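Side-chain contact in ZmpA Glycopeptidase (Clostridium perfringens, PDB 6XSX), which probably cleaves glycosylated proteins as a zinc-dependent peptidase of the M60 family, the portion here being its catalytic module: residues A[431-436]-A[487-492]. Sequence-based numbering, arbitrary orientation.
Sequences LWYAND and GKTIGF
The rings of Tyr-433 and Phe-492 lie face to face in an offset stack, their centroids 4.0 Å apart and their planes only 12° from parallel. Phe-492 CD2 sits over the centre of the tyrosine ring, while Tyr-433 CG lies over the phenylalanine face, offset toward its rim, 3.6 Å from Phe-492 CD2. The slide also sets Tyr-433 CB over the phenylalanine face in a CH-pi contact, 4.0 Å from its centroid. With CG of Phe-492 anti to the backbone N (chi1 179°), the ring projects from the strand along one face of the Tyr-433 ring. Trp-432 brings NE1 toward the rim of the opposite tyrosine face, and Tyr-516 meets the same ring edge-to-face.

Outside the stack, two looser van der Waals contacts set a polar atom against carbon. The methyl CG2 of Thr-489 approaches Tyr-433 OH at 3.8 Å, and Asn-435 ND2 stands at the edge of the Phe-492 ring, 4.1 Å from CE1.

Polar groups bond around the pair, not across it. Asn-435 ND2 donates to Tyr-433 O (3.2 Å, 146° at the hydrogen) and to Ile-479 O, while its OD1 accepts from Lys-437 N at the start of helix 437-440. Tyr-433 OH bonds Glu-482, and Thr-489 OG1 bonds Asp-333.

The contact joins the loop before helix 437-440 to edge strand 488-493 of the C-terminal antiparallel sheet, where Phe-492 also touches Leu-327 and Ala-331 of helix 321-331. Cohesion between the segments is therefore dispersive and aromatic, while the Tyr-433 and Thr-489 hydroxyls bond acidic residues outside the two segments and the Asn-435 amide bonds its own loop, Ile-479 and Lys-437.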
loop_
_atom_site.group_PDB
_atom_site.type_symbol
_atom_site.label_atom_id
_atom_site.label_comp_id
_atom_site.label_asym_id
_atom_site.label_seq_id
_atom_site.Cartn_x
_atom_site.Cartn_y
_atom_site.Cartn_z
ATOM N N LEU A 431 6.643 -1.089 25.325
ATOM C CA LEU A 431 6.368 -1.325 23.918
ATOM C C LEU A 431 6.865 -0.150 23.077
ATOM O O LEU A 431 7.137 -0.324 21.893
ATOM C CB LEU A 431 4.867 -1.555 23.728
ATOM C CG LEU A 431 4.258 -2.750 24.467
ATOM C CD1 LEU A 431 2.759 -2.790 24.228
ATOM C CD2 LEU A 431 4.895 -4.068 24.033
ATOM N N TRP A 432 7.013 1.031 23.696
ATOM C CA TRP A 432 7.444 2.217 22.967
ATOM C C TRP A 432 8.926 2.157 22.599
ATOM O O TRP A 432 9.424 3.066 21.940
ATOM C CB TRP A 432 7.118 3.509 23.728
ATOM C CG TRP A 432 7.461 3.430 25.186
ATOM C CD1 TRP A 432 8.624 3.826 25.780
ATOM C CD2 TRP A 432 6.639 2.889 26.236
ATOM N NE1 TRP A 432 8.580 3.584 27.127
ATOM C CE2 TRP A 432 7.375 3.010 27.438
ATOM C CE3 TRP A 432 5.358 2.318 26.280
ATOM C CZ2 TRP A 432 6.868 2.583 28.669
ATOM C CZ3 TRP A 432 4.862 1.886 27.493
ATOM C CH2 TRP A 432 5.606 2.020 28.671
ATOM N N TYR A 433 9.632 1.096 23.009
ATOM C CA TYR A 433 11.015 0.922 22.579
ATOM C C TYR A 433 11.092 0.101 21.287
ATOM O O TYR A 433 12.183 -0.091 20.753
ATOM C CB TYR A 433 11.879 0.286 23.675
ATOM C CG TYR A 433 12.186 1.140 24.886
ATOM C CD1 TYR A 433 12.142 2.526 24.831
ATOM C CD2 TYR A 433 12.571 0.560 26.088
ATOM C CE1 TYR A 433 12.417 3.310 25.940
ATOM C CE2 TYR A 433 12.856 1.329 27.208
ATOM C CZ TYR A 433 12.782 2.710 27.133
ATOM O OH TYR A 433 13.059 3.482 28.225
ATOM N N ALA A 434 9.946 -0.388 20.776
ATOM C CA ALA A 434 9.952 -1.169 19.546
ATOM C C ALA A 434 10.580 -0.354 18.419
ATOM O O ALA A 434 10.354 0.853 18.326
ATOM C CB ALA A 434 8.554 -1.607 19.161
ATOM N N ASN A 435 11.364 -1.037 17.577
ATOM C CA ASN A 435 11.989 -0.436 16.405
ATOM C C ASN A 435 12.329 -1.532 15.396
ATOM O O ASN A 435 12.229 -2.718 15.704
ATOM C CB ASN A 435 13.177 0.456 16.788
ATOM C CG ASN A 435 14.366 -0.327 17.295
ATOM O OD1 ASN A 435 15.102 -0.905 16.501
ATOM N ND2 ASN A 435 14.560 -0.366 18.607
ATOM N N ASP A 436 12.730 -1.115 14.189
ATOM C CA ASP A 436 12.945 -1.987 13.048
ATOM C C ASP A 436 13.977 -3.081 13.315
ATOM O O ASP A 436 13.943 -4.103 12.630
ATOM C CB ASP A 436 13.252 -1.195 11.768
ATOM C CG ASP A 436 12.091 -0.336 11.290
ATOM O OD1 ASP A 436 10.956 -0.601 11.695
ATOM O OD2 ASP A 436 12.336 0.606 10.539
ATOM N N GLY A 487 18.810 7.720 38.788
ATOM C CA GLY A 487 17.506 7.144 39.084
ATOM C C GLY A 487 16.395 7.578 38.126
ATOM O O GLY A 487 15.236 7.214 38.328
ATOM N N LYS A 488 16.746 8.347 37.085
ATOM C CA LYS A 488 15.777 8.805 36.097
ATOM C C LYS A 488 16.207 8.347 34.701
ATOM O O LYS A 488 17.365 8.497 34.327
ATOM C CB LYS A 488 15.617 10.328 36.182
ATOM N N THR A 489 15.263 7.791 33.934
ATOM C CA THR A 489 15.494 7.391 32.552
ATOM C C THR A 489 15.799 8.635 31.722
ATOM O O THR A 489 15.012 9.580 31.721
ATOM C CB THR A 489 14.263 6.678 31.976
ATOM O OG1 THR A 489 13.836 5.687 32.910
ATOM C CG2 THR A 489 14.517 6.024 30.635
ATOM N N ILE A 490 16.938 8.643 31.015
ATOM C CA ILE A 490 17.310 9.844 30.282
ATOM C C ILE A 490 17.371 9.577 28.780
ATOM O O ILE A 490 17.513 10.523 28.012
ATOM C CB ILE A 490 18.620 10.473 30.800
ATOM C CG1 ILE A 490 19.783 9.478 30.753
ATOM C CG2 ILE A 490 18.424 11.074 32.186
ATOM C CD1 ILE A 490 21.144 10.137 30.710
ATOM N N GLY A 491 17.292 8.305 28.364
ATOM C CA GLY A 491 17.334 8.014 26.938
ATOM C C GLY A 491 17.129 6.536 26.612
ATOM O O GLY A 491 17.124 5.672 27.492
ATOM N N PHE A 492 16.953 6.279 25.315
ATOM C CA PHE A 492 17.008 4.954 24.728
ATOM C C PHE A 492 17.487 5.098 23.294
ATOM O O PHE A 492 16.942 5.897 22.534
ATOM C CB PHE A 492 15.632 4.283 24.701
ATOM C CG PHE A 492 15.627 2.905 24.083
ATOM C CD1 PHE A 492 15.537 2.738 22.707
ATOM C CD2 PHE A 492 15.703 1.770 24.879
ATOM C CE1 PHE A 492 15.524 1.470 22.138
ATOM C CE2 PHE A 492 15.688 0.502 24.312
ATOM C CZ PHE A 492 15.597 0.353 22.944
#